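Long-range contacts in plasmodesmata-located protein 5 (Arabidopsis thaliana, PDB 6GRE), which restricts plasmodesmatal permeability during salicylic acid-triggered immune responses by regulating callose deposition, and is required for systemic acquired resistance: residues A[35-40]-A[75-80]; A[114-118]-A[176-180]. All coordinates share one frame. Residues are numbered along the deposited sequence.

Contact 1 of 2, residues A[35-40]-A[75-80]; sequences FVTSTA and CSTCVS
The C-terminal end of helix 23-38 lies alongside the early turns of helix 72-90. The two segments run in opposite directions: CA of T39 is 5.3 Å from CA of S76, and CA of V36 is 5.8 Å from CA of S80. Residues 75-80 are helical throughout (phi -57 to -67°), as are 35-38. C75, with chi1 at t, puts SG 3.8 Å from T39 CB and continues into a disulfide with C66. S76 (m) brings OG to 2.7 Å from T39 OG1; the hydrogen bond of S76 OG is to P72 O. T39, in its p rotamer, donates OG1 to V36 O at 2.7 Å, so its hydroxyl folds back on its own backbone. C78 points sideways and forms a disulfide with C103. Spaced C-X8-C-X2-C, C66, C75 and C78 form the DUF26 (Gnk2-like) signature, and both helices lie on the antiparallel five-stranded sheet of this first domain. V79 (t) points toward the facing segment: its CG2 is 3.7 Å from T39 CG2, and its CG1 is 3.9 Å from F35 CB and 4.3 Å from V36 CG2. The F35 ring (chi1 m) leads away to meet that of F47, with planes at about 60°. S80 (m) donates OG to S76 O at 2.9 Å, and V36 CG1 rests 3.6 Å from that same S80 OG.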
# COMPACT_ATOMS: atom_id res chain seq x y z
N PHE A 35 5.67 -11.22 -9.44
CA PHE A 35 5.77 -10.45 -8.19
C PHE A 35 6.45 -11.31 -7.13
O PHE A 35 7.40 -10.88 -6.45
CB PHE A 35 4.40 -10.05 -7.63
CG PHE A 35 3.61 -8.99 -8.36
CD1 PHE A 35 4.16 -8.16 -9.31
CD2 PHE A 35 2.27 -8.82 -8.03
CE1 PHE A 35 3.41 -7.16 -9.91
CE2 PHE A 35 1.51 -7.84 -8.65
CZ PHE A 35 2.08 -7.02 -9.59
N VAL A 36 5.95 -12.53 -6.97
CA VAL A 36 6.46 -13.44 -5.95
C VAL A 36 7.96 -13.67 -6.17
O VAL A 36 8.74 -13.54 -5.26
CB VAL A 36 5.69 -14.77 -5.94
CG1 VAL A 36 6.41 -15.81 -5.09
CG2 VAL A 36 4.25 -14.61 -5.47
N THR A 37 8.35 -14.01 -7.40
CA THR A 37 9.74 -14.23 -7.77
C THR A 37 10.64 -13.04 -7.40
O THR A 37 11.74 -13.22 -6.90
CB THR A 37 9.84 -14.46 -9.28
OG1 THR A 37 9.03 -15.61 -9.52
CG2 THR A 37 11.26 -14.69 -9.77
N SER A 38 10.16 -11.84 -7.71
CA SER A 38 10.92 -10.60 -7.59
C SER A 38 11.26 -10.26 -6.12
O SER A 38 12.24 -9.57 -5.87
CB SER A 38 10.16 -9.48 -8.26
OG SER A 38 10.89 -8.27 -8.25
N THR A 39 10.46 -10.76 -5.17
CA THR A 39 10.64 -10.42 -3.75
C THR A 39 12.00 -10.90 -3.23
O THR A 39 12.47 -10.41 -2.21
CB THR A 39 9.52 -11.00 -2.90
OG1 THR A 39 9.58 -12.42 -2.95
CG2 THR A 39 8.15 -10.54 -3.34
N ALA A 40 12.62 -11.86 -3.93
CA ALA A 40 13.95 -12.34 -3.57
C ALA A 40 14.99 -11.21 -3.72
O ALA A 40 15.99 -11.20 -3.01
CB ALA A 40 14.32 -13.54 -4.41
N CYS A 75 8.95 -10.64 2.95
CA CYS A 75 8.37 -9.99 1.78
C CYS A 75 7.75 -11.06 0.87
O CYS A 75 6.61 -10.94 0.44
CB CYS A 75 9.43 -9.14 1.08
SG CYS A 75 8.85 -8.21 -0.36
N SER A 76 8.49 -12.16 0.63
CA SER A 76 7.95 -13.27 -0.17
C SER A 76 6.66 -13.81 0.45
O SER A 76 5.68 -14.01 -0.26
CB SER A 76 8.96 -14.38 -0.32
OG SER A 76 10.20 -13.84 -0.73
N THR A 77 6.66 -14.05 1.77
CA THR A 77 5.51 -14.62 2.45
C THR A 77 4.28 -13.72 2.27
O THR A 77 3.17 -14.19 2.00
CB THR A 77 5.80 -14.85 3.94
OG1 THR A 77 6.90 -15.77 3.99
CG2 THR A 77 4.60 -15.38 4.68
N CYS A 78 4.49 -12.42 2.46
CA CYS A 78 3.40 -11.46 2.36
C CYS A 78 2.85 -11.43 0.92
O CYS A 78 1.65 -11.50 0.72
CB CYS A 78 3.85 -10.07 2.79
SG CYS A 78 2.48 -8.91 2.97
N VAL A 79 3.74 -11.27 -0.04
CA VAL A 79 3.32 -11.09 -1.42
C VAL A 79 2.65 -12.38 -1.93
O VAL A 79 1.64 -12.31 -2.62
CB VAL A 79 4.49 -10.65 -2.30
CG1 VAL A 79 4.16 -10.71 -3.78
CG2 VAL A 79 4.93 -9.25 -1.92
N SER A 80 3.19 -13.53 -1.54
CA SER A 80 2.58 -14.81 -1.89
C SER A 80 1.14 -14.87 -1.38
O SER A 80 0.24 -15.30 -2.11
CB SER A 80 3.37 -15.96 -1.35
OG SER A 80 4.61 -16.05 -2.02

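Contact 2 of 2, residues A[114-118]-A[176-180]; sequences GVQDK and QCQDC. With EDO (1,2-ethanediol), chain I.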
# COMPACT_ATOMS: atom_id res chain seq x y z
N GLY A 114 3.65 6.57 -11.39
CA GLY A 114 3.87 7.99 -11.27
C GLY A 114 2.62 8.84 -11.38
O GLY A 114 2.70 10.07 -11.48
N VAL A 115 1.44 8.21 -11.33
CA VAL A 115 0.19 8.93 -11.30
C VAL A 115 -0.19 9.18 -9.84
O VAL A 115 -0.47 8.23 -9.09
CB VAL A 115 -0.93 8.19 -12.05
CG1 VAL A 115 -2.23 8.96 -12.03
CG2 VAL A 115 -0.49 7.90 -13.49
N GLN A 116 -0.22 10.43 -9.44
CA GLN A 116 -0.63 10.81 -8.09
C GLN A 116 -2.08 10.40 -7.86
O GLN A 116 -2.93 10.51 -8.76
CB GLN A 116 -0.47 12.31 -7.86
CG GLN A 116 -0.83 12.81 -6.47
CD GLN A 116 -0.05 12.14 -5.37
OE1 GLN A 116 -0.33 11.01 -4.97
NE2 GLN A 116 0.93 12.86 -4.86
N ASP A 117 -2.40 9.96 -6.63
CA ASP A 117 -3.79 9.72 -6.28
C ASP A 117 -3.89 9.72 -4.77
O ASP A 117 -3.40 8.80 -4.11
CB ASP A 117 -4.28 8.40 -6.87
CG ASP A 117 -5.76 8.19 -6.72
OD1 ASP A 117 -6.40 8.94 -5.95
OD2 ASP A 117 -6.25 7.26 -7.38
N LYS A 118 -4.44 10.81 -4.26
CA LYS A 118 -4.54 11.08 -2.83
C LYS A 118 -5.94 10.73 -2.32
O LYS A 118 -6.28 11.10 -1.20
CB LYS A 118 -4.19 12.55 -2.57
CG LYS A 118 -2.75 12.88 -2.93
CD LYS A 118 -2.32 14.25 -2.50
CE LYS A 118 -3.07 15.34 -3.22
NZ LYS A 118 -2.71 16.67 -2.67
N GLN A 176 5.78 13.83 -5.03
CA GLN A 176 4.42 13.23 -5.00
C GLN A 176 4.21 12.49 -3.67
O GLN A 176 3.16 12.56 -3.07
CB GLN A 176 4.27 12.24 -6.15
CG GLN A 176 4.09 12.93 -7.49
CD GLN A 176 4.07 11.92 -8.61
OE1 GLN A 176 4.81 10.94 -8.61
NE2 GLN A 176 3.15 12.12 -9.55
N CYS A 177 5.26 11.80 -3.26
CA CYS A 177 5.22 11.05 -2.00
C CYS A 177 4.96 11.99 -0.83
O CYS A 177 4.06 11.75 -0.01
CB CYS A 177 6.51 10.29 -1.80
SG CYS A 177 6.58 9.43 -0.21
N GLN A 178 5.74 13.08 -0.73
CA GLN A 178 5.53 14.01 0.34
C GLN A 178 4.12 14.62 0.32
O GLN A 178 3.51 14.86 1.37
CB GLN A 178 6.62 15.09 0.35
CG GLN A 178 6.43 16.06 1.49
CD GLN A 178 6.58 15.43 2.86
OE1 GLN A 178 7.27 14.43 2.99
NE2 GLN A 178 6.07 16.09 3.88
N ASP A 179 3.59 14.93 -0.88
CA ASP A 179 2.28 15.49 -1.03
C ASP A 179 1.23 14.49 -0.52
O ASP A 179 0.34 14.87 0.24
CB ASP A 179 2.03 15.88 -2.48
CG ASP A 179 0.73 16.62 -2.72
OD1 ASP A 179 0.23 17.27 -1.79
OD2 ASP A 179 0.23 16.55 -3.87
N CYS A 180 1.35 13.23 -0.96
CA CYS A 180 0.40 12.20 -0.53
C CYS A 180 0.46 12.06 1.01
O CYS A 180 -0.56 12.05 1.69
CB CYS A 180 0.70 10.91 -1.27
SG CYS A 180 -0.63 9.70 -1.09
C1 EDO I . 1.65 15.19 -9.08
O1 EDO I . 1.62 14.43 -10.26
C2 EDO I . 0.54 16.21 -9.13
O2 EDO I . -0.24 16.06 -7.94
O HOH W 1 1.58 15.60 -6.00
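Two amide side chains make the best-formed bonds between the loop 114-118 and the helix segment 176-180. Q176 NE2 donates to G114 O over 2.9 Å at a nearly linear 171°, and Q116 NE2 donates to Q176 O, also over 2.9 Å but more bent, at 148°. The latter carbonyl already accepts C180 N at 2.9 Å within the helix, so the loop adds a second donor to it. Q116 OE1 turns back to its own segment and takes D117 N at 2.9 Å, which fixes the amide's orientation. Further along, K118 and D179 form a salt bridge, with K118 NZ 3.1 Å from D179 OD1 and 3.2 Å from D179 OD2; as hydrogen bonds both are weak. One water accepts from Q116 NE2 (3.0 Å) and donates to D179 OD2 (2.7 Å). An ethanediol, probably from the crystallisation liquor, takes Q176 NE2 on its O1 at 2.9 Å. The contact thus fastens the loop leading into strand 120-125 to helix 174-192 of the second DUF26 domain, at the turn carrying the last two cysteines of its C-X8-C-X2-C motif: C177 bonds to C168 and C180 to C205. The packing is thin. Q116 OE1 lies 3.8 Å from C180 CB, K118 CD lies 3.9 Å from C180 CA, and K118 CG is 4.2 Å from C180 SG. D117 points away from the helix; its OD1 bonds to T119 OG1, and the residue helps line the pocket holding 2-(2-ethoxyethoxy)ethanol.

How the contacts relate
Contacts 1 and 2 lie in successive DUF26 domains, on opposite sides of the chain's centre, with centres 25 Å apart and nearest atoms about 14 Å apart, so they do not touch. Shared strand order (1-4-5-3-2), C-X8-C-X2-C spacing and disulfides (C66-C75 and C78-C103 against C168-C177 and C180-C205) make 75-80 and 176-180 overlapping counterparts, C75 matching C177. Their partners differ: another helix in contact 1, the loop between the domains' sheets in contact 2. Bound groups lie nearer contact 2, where G114 is about 6 Å from an N-acetylglucosamine and D117 is one of the residues lining the 2-(2-ethoxyethoxy)ethanol pocket. In contact 1 the F35 side chain is about 11 Å from such a sugar and that of C75 about 12 Å from sodium.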